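Local coordinates for protein (GYP1P) (Saccharomyces cerevisiae, PDB 1FKM) that accelerates GTP hydrolysis by Ypt/Rab GTPases such as Ypt1 and Ypt7, its Ypt/Rab-GAP (TBC) domain supplying an arginine finger and a glutamine finger in trans, at residues K18-Q23 and L50-K55; K44-Y49 and Y257-S262; S9-I14 and R27-N32; H38-W43 and F141-T146. All coordinates share one frame; numbering follows the deposited sequence.

Contact 1: K18-Q23 and L50-K55; sequences KTIINQ and LPVNTK
Ile-20 and Asn-53 form a single antiparallel beta bridge between two surface loops, one linking helix 4-15 to helix 23-30, the other linking helix 39-46 to helix 57-74. In this otherwise helical domain the bridge clips two interhelical connections together. Its pair is of the non-hydrogen-bonded kind, with 4.4 Å between Ile-20 CA and Asn-53 CA, and the backbone bonds lie one residue to each side. In one of them Ile-21 N donates to Val-52 O at 2.9 Å, from above the carbonyl plane. In the other, Thr-54 N reaches Thr-19 O nearly along the C=O axis. The same carbonyl oxygen takes a second bond from Thr-54 OG1, in its plane and on a lone pair, at 2.8 Å. With chi1 at 60°, Thr-54 OG1 sits between its own backbone N and carbonyl carbon, and Thr-19 O is gripped by two donors of one residue. Asn-53 OD1 accepts from Lys-55 N, an Asx turn that bends the chain just past the bridge. On the inner side, Ile-21 rests its CB against Val-52 CB and its tip on Leu-45 of helix 39-46. Outward, the bent, exposed Lys-55 chain crosses Thr-19; its exact placing is doubtful, since Lys-55 CD is modelled 3.3 Å from Thr-19 CG2, closer than usual for two carbons.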
loop_
_atom_site.group_PDB
_atom_site.type_symbol
_atom_site.label_atom_id
_atom_site.label_comp_id
_atom_site.label_asym_id
_atom_site.label_seq_id
_atom_site.Cartn_x
_atom_site.Cartn_y
_atom_site.Cartn_z
ATOM N N LYS A 18 -3.355 8.493 -27.274
ATOM C CA LYS A 18 -4.689 7.890 -27.282
ATOM C C LYS A 18 -5.769 8.885 -26.833
ATOM O O LYS A 18 -6.965 8.622 -26.960
ATOM C CB LYS A 18 -4.696 6.656 -26.368
ATOM C CG LYS A 18 -5.669 5.545 -26.770
ATOM C CD LYS A 18 -7.126 5.948 -26.593
ATOM C CE LYS A 18 -8.069 4.800 -26.914
ATOM N NZ LYS A 18 -7.884 3.654 -25.980
ATOM N N THR A 19 -5.334 10.032 -26.323
ATOM C CA THR A 19 -6.228 11.083 -25.838
ATOM C C THR A 19 -6.950 10.658 -24.557
ATOM O O THR A 19 -6.692 11.213 -23.486
ATOM C CB THR A 19 -7.272 11.486 -26.900
ATOM O OG1 THR A 19 -6.603 11.888 -28.101
ATOM C CG2 THR A 19 -8.106 12.652 -26.399
ATOM N N ILE A 20 -7.856 9.692 -24.666
ATOM C CA ILE A 20 -8.580 9.198 -23.494
ATOM C C ILE A 20 -8.136 7.767 -23.222
ATOM O O ILE A 20 -8.434 6.860 -23.995
ATOM C CB ILE A 20 -10.108 9.205 -23.707
ATOM C CG1 ILE A 20 -10.586 10.620 -24.037
ATOM C CG2 ILE A 20 -10.803 8.698 -22.449
ATOM C CD1 ILE A 20 -12.076 10.724 -24.280
ATOM N N ILE A 21 -7.418 7.569 -22.123
ATOM C CA ILE A 21 -6.916 6.246 -21.768
ATOM C C ILE A 21 -8.038 5.280 -21.403
ATOM O O ILE A 21 -8.922 5.612 -20.612
ATOM C CB ILE A 21 -5.911 6.348 -20.597
ATOM C CG1 ILE A 21 -4.741 7.243 -21.017
ATOM C CG2 ILE A 21 -5.399 4.957 -20.206
ATOM C CD1 ILE A 21 -3.740 7.524 -19.924
ATOM N N ASN A 22 -7.997 4.083 -21.985
ATOM C CA ASN A 22 -9.008 3.060 -21.721
ATOM C C ASN A 22 -8.734 2.314 -20.413
ATOM O O ASN A 22 -7.918 1.389 -20.369
ATOM C CB ASN A 22 -9.055 2.058 -22.879
ATOM C CG ASN A 22 -10.165 1.042 -22.721
ATOM O OD1 ASN A 22 -10.231 0.330 -21.721
ATOM N ND2 ASN A 22 -11.047 0.970 -23.710
ATOM N N GLN A 23 -9.438 2.719 -19.358
ATOM C CA GLN A 23 -9.305 2.137 -18.023
ATOM C C GLN A 23 -9.443 0.614 -18.020
ATOM O O GLN A 23 -8.717 -0.082 -17.302
ATOM C CB GLN A 23 -10.364 2.744 -17.094
ATOM C CG GLN A 23 -10.208 2.390 -15.622
ATOM C CD GLN A 23 -9.087 3.161 -14.951
ATOM O OE1 GLN A 23 -7.938 3.117 -15.388
ATOM N NE2 GLN A 23 -9.417 3.873 -13.879
ATOM N N LEU A 50 -5.057 10.497 -11.280
ATOM C CA LEU A 50 -4.811 11.093 -12.582
ATOM C C LEU A 50 -6.008 10.833 -13.499
ATOM O O LEU A 50 -6.463 9.697 -13.636
ATOM C CB LEU A 50 -3.545 10.492 -13.195
ATOM C CG LEU A 50 -2.910 11.205 -14.390
ATOM C CD1 LEU A 50 -2.411 12.594 -13.969
ATOM C CD2 LEU A 50 -1.754 10.374 -14.903
ATOM N N PRO A 51 -6.553 11.890 -14.126
ATOM C CA PRO A 51 -7.700 11.680 -15.017
ATOM C C PRO A 51 -7.310 10.908 -16.279
ATOM O O PRO A 51 -6.209 11.072 -16.796
ATOM C CB PRO A 51 -8.181 13.106 -15.313
ATOM C CG PRO A 51 -6.946 13.937 -15.152
ATOM C CD PRO A 51 -6.274 13.327 -13.944
ATOM N N VAL A 52 -8.208 10.056 -16.766
ATOM C CA VAL A 52 -7.915 9.279 -17.967
ATOM C C VAL A 52 -7.868 10.146 -19.226
ATOM O O VAL A 52 -7.237 9.775 -20.212
ATOM C CB VAL A 52 -8.931 8.133 -18.163
ATOM C CG1 VAL A 52 -8.759 7.108 -17.046
ATOM C CG2 VAL A 52 -10.360 8.683 -18.180
ATOM N N ASN A 53 -8.536 11.296 -19.195
ATOM C CA ASN A 53 -8.509 12.212 -20.335
ATOM C C ASN A 53 -7.197 12.980 -20.214
ATOM O O ASN A 53 -7.071 13.865 -19.370
ATOM C CB ASN A 53 -9.679 13.193 -20.271
ATOM C CG ASN A 53 -9.764 14.081 -21.501
ATOM O OD1 ASN A 53 -8.749 14.389 -22.129
ATOM N ND2 ASN A 53 -10.977 14.508 -21.842
ATOM N N THR A 54 -6.224 12.641 -21.053
ATOM C CA THR A 54 -4.908 13.278 -21.009
ATOM C C THR A 54 -4.929 14.800 -21.110
ATOM O O THR A 54 -4.068 15.474 -20.542
ATOM C CB THR A 54 -3.981 12.719 -22.113
ATOM O OG1 THR A 54 -4.553 12.970 -23.403
ATOM C CG2 THR A 54 -3.791 11.220 -21.935
ATOM N N LYS A 55 -5.911 15.344 -21.819
ATOM C CA LYS A 55 -6.012 16.791 -21.973
ATOM C C LYS A 55 -6.349 17.506 -20.667
ATOM O O LYS A 55 -6.191 18.722 -20.566
ATOM C CB LYS A 55 -7.070 17.144 -23.021
ATOM C CG LYS A 55 -6.783 16.599 -24.406
ATOM C CD LYS A 55 -7.840 15.592 -24.829
ATOM C CE LYS A 55 -9.224 16.221 -24.875
ATOM N NZ LYS A 55 -10.270 15.217 -25.192
#

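Contact 2: K44-Y49 and Y257-S262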
loop_
_atom_site.group_PDB
_atom_site.type_symbol
_atom_site.label_atom_id
_atom_site.label_comp_id
_atom_site.label_asym_id
_atom_site.label_seq_id
_atom_site.Cartn_x
_atom_site.Cartn_y
_atom_site.Cartn_z
ATOM N N LYS A 44 -1.341 6.000 -10.511
ATOM C CA LYS A 44 -2.162 7.199 -10.343
ATOM C C LYS A 44 -3.463 7.091 -11.132
ATOM O O LYS A 44 -4.509 7.565 -10.683
ATOM C CB LYS A 44 -1.377 8.440 -10.757
ATOM C CG LYS A 44 -0.163 8.699 -9.863
ATOM C CD LYS A 44 0.660 9.886 -10.341
ATOM C CE LYS A 44 1.988 9.973 -9.581
ATOM N NZ LYS A 44 2.868 11.055 -10.109
ATOM N N LEU A 45 -3.408 6.451 -12.296
ATOM C CA LEU A 45 -4.611 6.275 -13.108
ATOM C C LEU A 45 -5.551 5.250 -12.470
ATOM O O LEU A 45 -6.753 5.480 -12.367
ATOM C CB LEU A 45 -4.247 5.812 -14.526
ATOM C CG LEU A 45 -3.615 6.839 -15.475
ATOM C CD1 LEU A 45 -3.030 6.127 -16.691
ATOM C CD2 LEU A 45 -4.675 7.860 -15.897
ATOM N N LEU A 46 -5.001 4.126 -12.019
ATOM C CA LEU A 46 -5.829 3.080 -11.425
ATOM C C LEU A 46 -6.502 3.459 -10.112
ATOM O O LEU A 46 -7.623 3.028 -9.840
ATOM C CB LEU A 46 -5.003 1.805 -11.220
ATOM C CG LEU A 46 -4.513 1.120 -12.499
ATOM C CD1 LEU A 46 -3.590 -0.047 -12.141
ATOM C CD2 LEU A 46 -5.715 0.638 -13.313
ATOM N N ILE A 47 -5.831 4.264 -9.297
ATOM C CA ILE A 47 -6.399 4.651 -8.011
ATOM C C ILE A 47 -7.404 5.802 -8.137
ATOM O O ILE A 47 -8.049 6.190 -7.158
ATOM C CB ILE A 47 -5.276 5.016 -7.000
ATOM C CG1 ILE A 47 -5.816 4.895 -5.572
ATOM C CG2 ILE A 47 -4.745 6.423 -7.271
ATOM C CD1 ILE A 47 -4.758 5.052 -4.509
ATOM N N GLY A 48 -7.537 6.336 -9.345
ATOM C CA GLY A 48 -8.487 7.412 -9.582
ATOM C C GLY A 48 -7.982 8.814 -9.299
ATOM O O GLY A 48 -8.770 9.721 -9.029
ATOM N N TYR A 49 -6.669 9.004 -9.358
ATOM C CA TYR A 49 -6.095 10.313 -9.101
ATOM C C TYR A 49 -5.915 11.037 -10.426
ATOM O O TYR A 49 -6.550 12.057 -10.679
ATOM C CB TYR A 49 -4.749 10.165 -8.378
ATOM C CG TYR A 49 -4.005 11.465 -8.154
ATOM C CD1 TYR A 49 -4.595 12.528 -7.472
ATOM C CD2 TYR A 49 -2.681 11.609 -8.581
ATOM C CE1 TYR A 49 -3.879 13.703 -7.211
ATOM C CE2 TYR A 49 -1.961 12.774 -8.324
ATOM C CZ TYR A 49 -2.563 13.811 -7.639
ATOM O OH TYR A 49 -1.831 14.943 -7.362
ATOM N N TYR A 257 -3.522 -5.286 -6.541
ATOM C CA TYR A 257 -4.536 -4.725 -5.661
ATOM C C TYR A 257 -5.206 -3.525 -6.327
ATOM O O TYR A 257 -6.428 -3.410 -6.315
ATOM C CB TYR A 257 -3.923 -4.283 -4.333
ATOM C CG TYR A 257 -3.883 -5.365 -3.281
ATOM C CD1 TYR A 257 -3.282 -6.597 -3.534
ATOM C CD2 TYR A 257 -4.413 -5.141 -2.009
ATOM C CE1 TYR A 257 -3.207 -7.579 -2.543
ATOM C CE2 TYR A 257 -4.343 -6.111 -1.015
ATOM C CZ TYR A 257 -3.738 -7.324 -1.285
ATOM O OH TYR A 257 -3.643 -8.268 -0.288
ATOM N N LEU A 258 -4.404 -2.634 -6.909
ATOM C CA LEU A 258 -4.953 -1.445 -7.562
ATOM C C LEU A 258 -5.755 -1.789 -8.820
ATOM O O LEU A 258 -6.736 -1.118 -9.138
ATOM C CB LEU A 258 -3.824 -0.458 -7.912
ATOM C CG LEU A 258 -3.078 0.164 -6.719
ATOM C CD1 LEU A 258 -1.906 1.000 -7.216
ATOM C CD2 LEU A 258 -4.027 1.024 -5.905
ATOM N N SER A 259 -5.337 -2.830 -9.537
ATOM C CA SER A 259 -6.046 -3.244 -10.749
ATOM C C SER A 259 -7.367 -3.912 -10.382
ATOM O O SER A 259 -8.392 -3.675 -11.020
ATOM C CB SER A 259 -5.209 -4.240 -11.564
ATOM O OG SER A 259 -3.987 -3.677 -12.007
ATOM N N GLU A 260 -7.328 -4.751 -9.352
ATOM C CA GLU A 260 -8.510 -5.488 -8.893
ATOM C C GLU A 260 -9.578 -4.598 -8.266
ATOM O O GLU A 260 -10.771 -4.820 -8.465
ATOM C CB GLU A 260 -8.081 -6.569 -7.893
ATOM C CG GLU A 260 -9.209 -7.377 -7.241
ATOM C CD GLU A 260 -10.065 -8.137 -8.240
ATOM O OE1 GLU A 260 -9.578 -8.430 -9.354
ATOM O OE2 GLU A 260 -11.225 -8.458 -7.901
ATOM N N THR A 261 -9.154 -3.586 -7.519
ATOM C CA THR A 261 -10.094 -2.695 -6.855
ATOM C C THR A 261 -10.383 -1.420 -7.638
ATOM O O THR A 261 -11.214 -0.609 -7.227
ATOM C CB THR A 261 -9.579 -2.308 -5.457
ATOM O OG1 THR A 261 -8.326 -1.625 -5.580
ATOM C CG2 THR A 261 -9.383 -3.547 -4.609
ATOM N N SER A 262 -9.706 -1.245 -8.766
ATOM C CA SER A 262 -9.906 -0.055 -9.588
ATOM C C SER A 262 -11.370 0.104 -9.979
ATOM O O SER A 262 -12.016 -0.853 -10.404
ATOM C CB SER A 262 -9.048 -0.136 -10.851
ATOM O OG SER A 262 -9.207 1.029 -11.642
HETATM O O HOH W 1 -7.823 0.938 -7.607
#
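Leu-46 packs its CB and both methyls against the end of helix 247-261. Its CB lies 4.2 Å from Leu-258 CB, while CD1 comes to 3.7 Å from Ser-259 OG, a hydroxyl already bonded to Asp-255 O, and CD2 lies by Ser-262 OG. Beside it Ile-47 CG1 meets Leu-258 CD2 at 4.3 Å. Helix 39-46 closes nearby in a Schellman motif: Gly-48 has a positive phi, and Tyr-49 N and Gly-48 N bond back to Lys-44 O and Leu-45 O. The other side is looser, polar and partly open to solvent. There Ser-262 OG, anti to its own backbone N (chi1 -179°), donates to Leu-46 O in the carbonyl plane, on a lone pair, at 3.1 Å. A water donates to that same oxygen and, at 2.8 Å, to Leu-258 O, so it links the carbonyl oxygens of the two helix ends. The chain is not modelled from just past Ser-262 to just before helix 324-338.

Contact 3: S9-I14 and R27-N32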
loop_
_atom_site.group_PDB
_atom_site.type_symbol
_atom_site.label_atom_id
_atom_site.label_comp_id
_atom_site.label_asym_id
_atom_site.label_seq_id
_atom_site.Cartn_x
_atom_site.Cartn_y
_atom_site.Cartn_z
ATOM N N SER A 9 6.154 -1.966 -24.278
ATOM C CA SER A 9 5.530 -1.427 -25.482
ATOM C C SER A 9 4.004 -1.523 -25.422
ATOM O O SER A 9 3.309 -0.614 -25.865
ATOM C CB SER A 9 6.034 -2.170 -26.722
ATOM O OG SER A 9 5.418 -1.660 -27.891
ATOM N N LYS A 10 3.489 -2.625 -24.886
ATOM C CA LYS A 10 2.043 -2.807 -24.771
ATOM C C LYS A 10 1.455 -1.710 -23.890
ATOM O O LYS A 10 0.408 -1.150 -24.199
ATOM C CB LYS A 10 1.721 -4.179 -24.174
ATOM C CG LYS A 10 2.140 -5.350 -25.050
ATOM C CD LYS A 10 1.739 -6.679 -24.428
ATOM C CE LYS A 10 0.225 -6.799 -24.305
ATOM N NZ LYS A 10 -0.187 -8.074 -23.647
ATOM N N PHE A 11 2.127 -1.403 -22.785
ATOM C CA PHE A 11 1.642 -0.346 -21.908
ATOM C C PHE A 11 1.762 1.004 -22.615
ATOM O O PHE A 11 0.882 1.851 -22.492
ATOM C CB PHE A 11 2.434 -0.319 -20.595
ATOM C CG PHE A 11 1.952 -1.311 -19.575
ATOM C CD1 PHE A 11 2.328 -2.649 -19.645
ATOM C CD2 PHE A 11 1.109 -0.901 -18.542
ATOM C CE1 PHE A 11 1.871 -3.567 -18.700
ATOM C CE2 PHE A 11 0.648 -1.808 -17.594
ATOM C CZ PHE A 11 1.028 -3.146 -17.669
ATOM N N ASP A 12 2.845 1.196 -23.366
ATOM C CA ASP A 12 3.049 2.453 -24.085
ATOM C C ASP A 12 1.881 2.787 -25.013
ATOM O O ASP A 12 1.405 3.920 -25.033
ATOM C CB ASP A 12 4.342 2.409 -24.912
ATOM C CG ASP A 12 5.590 2.552 -24.061
ATOM O OD1 ASP A 12 5.621 3.452 -23.197
ATOM O OD2 ASP A 12 6.545 1.773 -24.264
ATOM N N ASN A 13 1.428 1.804 -25.783
ATOM C CA ASN A 13 0.321 2.030 -26.705
ATOM C C ASN A 13 -1.015 2.240 -26.003
ATOM O O ASN A 13 -1.947 2.787 -26.588
ATOM C CB ASN A 13 0.224 0.885 -27.714
ATOM C CG ASN A 13 1.380 0.889 -28.702
ATOM O OD1 ASN A 13 1.742 1.937 -29.239
ATOM N ND2 ASN A 13 1.961 -0.277 -28.946
ATOM N N ILE A 14 -1.111 1.810 -24.750
ATOM C CA ILE A 14 -2.337 2.009 -23.989
ATOM C C ILE A 14 -2.299 3.406 -23.381
ATOM O O ILE A 14 -3.309 4.108 -23.329
ATOM C CB ILE A 14 -2.472 0.977 -22.841
ATOM C CG1 ILE A 14 -2.771 -0.409 -23.417
ATOM C CG2 ILE A 14 -3.579 1.404 -21.872
ATOM C CD1 ILE A 14 -2.875 -1.508 -22.368
ATOM N N ARG A 27 -6.573 -1.888 -16.683
ATOM C CA ARG A 27 -6.789 -2.770 -15.538
ATOM C C ARG A 27 -6.490 -4.223 -15.907
ATOM O O ARG A 27 -5.877 -4.962 -15.138
ATOM C CB ARG A 27 -8.240 -2.684 -15.062
ATOM C CG ARG A 27 -8.618 -1.406 -14.344
ATOM C CD ARG A 27 -10.060 -1.488 -13.852
ATOM N NE ARG A 27 -10.289 -2.706 -13.078
ATOM C CZ ARG A 27 -11.449 -3.037 -12.514
ATOM N NH1 ARG A 27 -12.501 -2.238 -12.632
ATOM N NH2 ARG A 27 -11.555 -4.169 -11.829
ATOM N N GLN A 28 -6.935 -4.625 -17.091
ATOM C CA GLN A 28 -6.737 -5.990 -17.563
ATOM C C GLN A 28 -5.274 -6.417 -17.611
ATOM O O GLN A 28 -4.915 -7.477 -17.099
ATOM C CB GLN A 28 -7.365 -6.147 -18.951
ATOM C CG GLN A 28 -7.068 -7.474 -19.622
ATOM C CD GLN A 28 -7.700 -7.578 -20.995
ATOM O OE1 GLN A 28 -7.418 -6.771 -21.883
ATOM N NE2 GLN A 28 -8.562 -8.572 -21.175
ATOM N N ILE A 29 -4.427 -5.597 -18.224
ATOM C CA ILE A 29 -3.019 -5.937 -18.328
ATOM C C ILE A 29 -2.255 -5.697 -17.029
ATOM O O ILE A 29 -1.351 -6.461 -16.694
ATOM C CB ILE A 29 -2.335 -5.153 -19.485
ATOM C CG1 ILE A 29 -0.905 -5.662 -19.679
ATOM C CG2 ILE A 29 -2.342 -3.655 -19.191
ATOM C CD1 ILE A 29 -0.216 -5.117 -20.924
ATOM N N SER A 30 -2.629 -4.655 -16.290
ATOM C CA SER A 30 -1.951 -4.322 -15.037
ATOM C C SER A 30 -2.101 -5.380 -13.953
ATOM O O SER A 30 -1.256 -5.481 -13.069
ATOM C CB SER A 30 -2.455 -2.982 -14.490
ATOM O OG SER A 30 -2.129 -1.910 -15.358
ATOM N N TRP A 31 -3.173 -6.165 -14.020
ATOM C CA TRP A 31 -3.427 -7.203 -13.025
ATOM C C TRP A 31 -2.234 -8.146 -12.931
ATOM O O TRP A 31 -1.890 -8.636 -11.847
ATOM C CB TRP A 31 -4.673 -8.013 -13.413
ATOM C CG TRP A 31 -5.475 -8.535 -12.248
ATOM C CD1 TRP A 31 -6.601 -7.975 -11.712
ATOM C CD2 TRP A 31 -5.205 -9.713 -11.467
ATOM N NE1 TRP A 31 -7.047 -8.728 -10.653
ATOM C CE2 TRP A 31 -6.211 -9.798 -10.482
ATOM C CE3 TRP A 31 -4.212 -10.701 -11.506
ATOM C CZ2 TRP A 31 -6.255 -10.836 -9.540
ATOM C CZ3 TRP A 31 -4.255 -11.733 -10.566
ATOM C CH2 TRP A 31 -5.272 -11.788 -9.598
ATOM N N ASN A 32 -1.593 -8.382 -14.072
ATOM C CA ASN A 32 -0.458 -9.293 -14.137
ATOM C C ASN A 32 0.901 -8.638 -13.932
ATOM O O ASN A 32 1.923 -9.241 -14.237
ATOM C CB ASN A 32 -0.472 -10.032 -15.479
ATOM C CG ASN A 32 -1.806 -10.700 -15.754
ATOM O OD1 ASN A 32 -2.330 -11.429 -14.914
ATOM N ND2 ASN A 32 -2.363 -10.450 -16.932
#
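Ile-29 reaches from helix 23-30 into a pocket formed by Lys-10, Phe-11 and Ile-14 of helix 4-15. At CB the side chain divides. CG2 lies over the face of the Phe-11 ring, 4.1 Å from its centroid and 28° off the normal, a CH-pi contact, and also touches Ile-14 CD1 at 3.9 Å. The other branch starts with CG1 anti to the backbone N (chi1 -173°), which brings CG1 to 3.6 Å from Phe-11 CE1. At the tip, Ile-29 CD1 closes to 3.4 Å on Phe-11 CE1. Lys-10 CE lies 3.8 Å from Ile-29 CD1. This is the packing of two consecutive helices, 4-15 and 23-30, at the N-terminal end of the chain. Ser-30 OG sits near the plane of the Phe-11 ring, at its edge, 3.6 Å from CE2, while its hydrogen bond goes to Leu-26 O. An alanine in place of Phe-11 would probably open a gap beside Ile-29 and leave its CG2 and CD1 without the ring they lie against. Beyond this pair, the Phe-11 side chain also touches Ile-34 and Pro-35 in the loop before helix 39-46.

Contact 4: H38-W43 and F141-T146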
loop_
_atom_site.group_PDB
_atom_site.type_symbol
_atom_site.label_atom_id
_atom_site.label_comp_id
_atom_site.label_asym_id
_atom_site.label_seq_id
_atom_site.Cartn_x
_atom_site.Cartn_y
_atom_site.Cartn_z
ATOM N N HIS A 38 6.563 2.257 -15.854
ATOM C CA HIS A 38 5.185 2.738 -15.976
ATOM C C HIS A 38 4.400 2.853 -14.677
ATOM O O HIS A 38 3.329 3.459 -14.657
ATOM C CB HIS A 38 4.392 1.836 -16.928
ATOM C CG HIS A 38 4.726 2.046 -18.370
ATOM N ND1 HIS A 38 5.194 1.035 -19.180
ATOM C CD2 HIS A 38 4.667 3.153 -19.144
ATOM C CE1 HIS A 38 5.412 1.511 -20.393
ATOM N NE2 HIS A 38 5.099 2.794 -20.398
ATOM N N ARG A 39 4.912 2.287 -13.592
ATOM C CA ARG A 39 4.166 2.339 -12.338
ATOM C C ARG A 39 3.663 3.699 -11.866
ATOM O O ARG A 39 2.501 3.823 -11.484
ATOM C CB ARG A 39 4.951 1.669 -11.206
ATOM C CG ARG A 39 4.901 0.156 -11.267
ATOM C CD ARG A 39 5.218 -0.477 -9.914
ATOM N NE ARG A 39 5.077 -1.928 -9.967
ATOM C CZ ARG A 39 6.089 -2.782 -10.082
ATOM N NH1 ARG A 39 7.339 -2.339 -10.156
ATOM N NH2 ARG A 39 5.848 -4.084 -10.126
ATOM N N PRO A 40 4.518 4.732 -11.866
ATOM C CA PRO A 40 4.037 6.039 -11.407
ATOM C C PRO A 40 2.721 6.449 -12.067
ATOM O O PRO A 40 1.718 6.671 -11.387
ATOM C CB PRO A 40 5.187 6.972 -11.771
ATOM C CG PRO A 40 6.387 6.085 -11.571
ATOM C CD PRO A 40 5.941 4.806 -12.243
ATOM N N VAL A 41 2.730 6.532 -13.392
ATOM C CA VAL A 41 1.535 6.922 -14.131
ATOM C C VAL A 41 0.366 5.953 -13.965
ATOM O O VAL A 41 -0.753 6.369 -13.663
ATOM C CB VAL A 41 1.841 7.071 -15.632
ATOM C CG1 VAL A 41 0.549 7.258 -16.416
ATOM C CG2 VAL A 41 2.752 8.271 -15.849
ATOM N N VAL A 42 0.626 4.663 -14.146
ATOM C CA VAL A 42 -0.434 3.664 -14.046
ATOM C C VAL A 42 -1.066 3.585 -12.666
ATOM O O VAL A 42 -2.280 3.447 -12.556
ATOM C CB VAL A 42 0.073 2.264 -14.477
ATOM C CG1 VAL A 42 -1.052 1.239 -14.355
ATOM C CG2 VAL A 42 0.567 2.321 -15.924
ATOM N N TRP A 43 -0.262 3.664 -11.607
ATOM C CA TRP A 43 -0.825 3.628 -10.263
ATOM C C TRP A 43 -1.752 4.829 -10.041
ATOM O O TRP A 43 -2.823 4.698 -9.447
ATOM C CB TRP A 43 0.287 3.639 -9.212
ATOM C CG TRP A 43 0.845 2.285 -8.896
ATOM C CD1 TRP A 43 0.900 1.193 -9.730
ATOM C CD2 TRP A 43 1.487 1.892 -7.676
ATOM N NE1 TRP A 43 1.543 0.148 -9.095
ATOM C CE2 TRP A 43 1.912 0.551 -7.837
ATOM C CE3 TRP A 43 1.745 2.545 -6.461
ATOM C CZ2 TRP A 43 2.582 -0.147 -6.831
ATOM C CZ3 TRP A 43 2.417 1.845 -5.454
ATOM C CH2 TRP A 43 2.824 0.517 -5.649
ATOM N N PHE A 141 4.940 6.565 -1.952
ATOM C CA PHE A 141 6.051 7.516 -1.903
ATOM C C PHE A 141 7.228 7.022 -2.720
ATOM O O PHE A 141 7.732 7.729 -3.587
ATOM C CB PHE A 141 6.509 7.749 -0.452
ATOM C CG PHE A 141 7.579 8.801 -0.316
ATOM C CD1 PHE A 141 7.260 10.152 -0.403
ATOM C CD2 PHE A 141 8.910 8.437 -0.149
ATOM C CE1 PHE A 141 8.253 11.130 -0.328
ATOM C CE2 PHE A 141 9.913 9.409 -0.074
ATOM C CZ PHE A 141 9.587 10.753 -0.165
ATOM N N GLU A 142 7.655 5.801 -2.428
ATOM C CA GLU A 142 8.790 5.187 -3.105
ATOM C C GLU A 142 8.563 4.999 -4.607
ATOM O O GLU A 142 9.438 5.307 -5.410
ATOM C CB GLU A 142 9.103 3.849 -2.430
ATOM C CG GLU A 142 10.211 3.064 -3.062
ATOM C CD GLU A 142 10.670 1.923 -2.174
ATOM O OE1 GLU A 142 10.562 2.043 -0.928
ATOM O OE2 GLU A 142 11.150 0.919 -2.726
ATOM N N THR A 143 7.393 4.495 -4.987
ATOM C CA THR A 143 7.087 4.298 -6.401
ATOM C C THR A 143 7.006 5.628 -7.160
ATOM O O THR A 143 7.530 5.761 -8.273
ATOM C CB THR A 143 5.760 3.533 -6.566
ATOM O OG1 THR A 143 5.891 2.239 -5.965
ATOM C CG2 THR A 143 5.406 3.368 -8.036
ATOM N N PHE A 144 6.358 6.623 -6.570
ATOM C CA PHE A 144 6.254 7.918 -7.234
ATOM C C PHE A 144 7.621 8.592 -7.347
ATOM O O PHE A 144 7.861 9.379 -8.260
ATOM C CB PHE A 144 5.268 8.809 -6.482
ATOM C CG PHE A 144 3.852 8.323 -6.555
ATOM C CD1 PHE A 144 3.511 7.259 -7.389
ATOM C CD2 PHE A 144 2.854 8.922 -5.791
ATOM C CE1 PHE A 144 2.196 6.794 -7.458
ATOM C CE2 PHE A 144 1.545 8.466 -5.854
ATOM C CZ PHE A 144 1.214 7.399 -6.687
ATOM N N LEU A 145 8.516 8.272 -6.417
ATOM C CA LEU A 145 9.868 8.825 -6.428
ATOM C C LEU A 145 10.632 8.349 -7.660
ATOM O O LEU A 145 11.450 9.085 -8.195
ATOM C CB LEU A 145 10.656 8.364 -5.197
ATOM C CG LEU A 145 11.015 9.303 -4.047
ATOM C CD1 LEU A 145 11.882 8.530 -3.054
ATOM C CD2 LEU A 145 11.770 10.526 -4.559
ATOM N N THR A 146 10.373 7.119 -8.106
ATOM C CA THR A 146 11.104 6.575 -9.250
ATOM C C THR A 146 10.916 7.367 -10.531
ATOM O O THR A 146 11.757 7.309 -11.421
ATOM C CB THR A 146 10.753 5.078 -9.531
ATOM O OG1 THR A 146 9.382 4.953 -9.933
ATOM C CG2 THR A 146 11.002 4.232 -8.286
#
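Trp-43 lays its indole against Thr-143, whose CG2 stands over the six-membered ring, 4.1 Å from its centroid and 13° off the normal, a CH-pi contact. Thr-143 OG1 lies 3.5 Å from Trp-43 CH2 but gives its hydrogen bond to Pro-139 O. Arg-39 CB shares that ring face and touches Thr-143 CG2 at 3.6 Å. This is helix-on-helix packing within the TBC domain: the axes of helices 39-43 and 141-145 pass 9.0 Å apart with their directions at 122°. Pro-40 CG meets Thr-143 O and Thr-146 OG1, which are hydrogen-bonded to each other, while Phe-144 brings a ring edge to Trp-43 CB at 4.1 Å. An alanine at Trp-43 would probably open a gap under Thr-143 and leave Asp-255 OD1 without one of its donors, since Trp-43 NE1 bonds there beside Arg-39 NE. The threonine hydroxyls bond within their own helix and its end, Arg-39 NE and Trp-43 NE1 to Asp-255, so across the contact carbon meets carbon or oxygen.

Contacts 2 and 4 lie in the core, 12 Å apart between centres, and share helix 39-46, with Leu-258 of one packing on Trp-43 of the other. Contact 3 is also buried but further out, joining the two N-terminal helices, and its Asp-12 reaches His-38 of contact 4. Contact 1 sits at the surface, yet Ile-21 touches Leu-45 of contact 2 from there. Chemistry follows position: contacts 3 and 4 rest mainly on apolar and CH-pi packing, contact 1 on backbone hydrogen bonds and one threonine hydroxyl between loops, and contact 2 mixes a leucine core with a serine and a water at its edge.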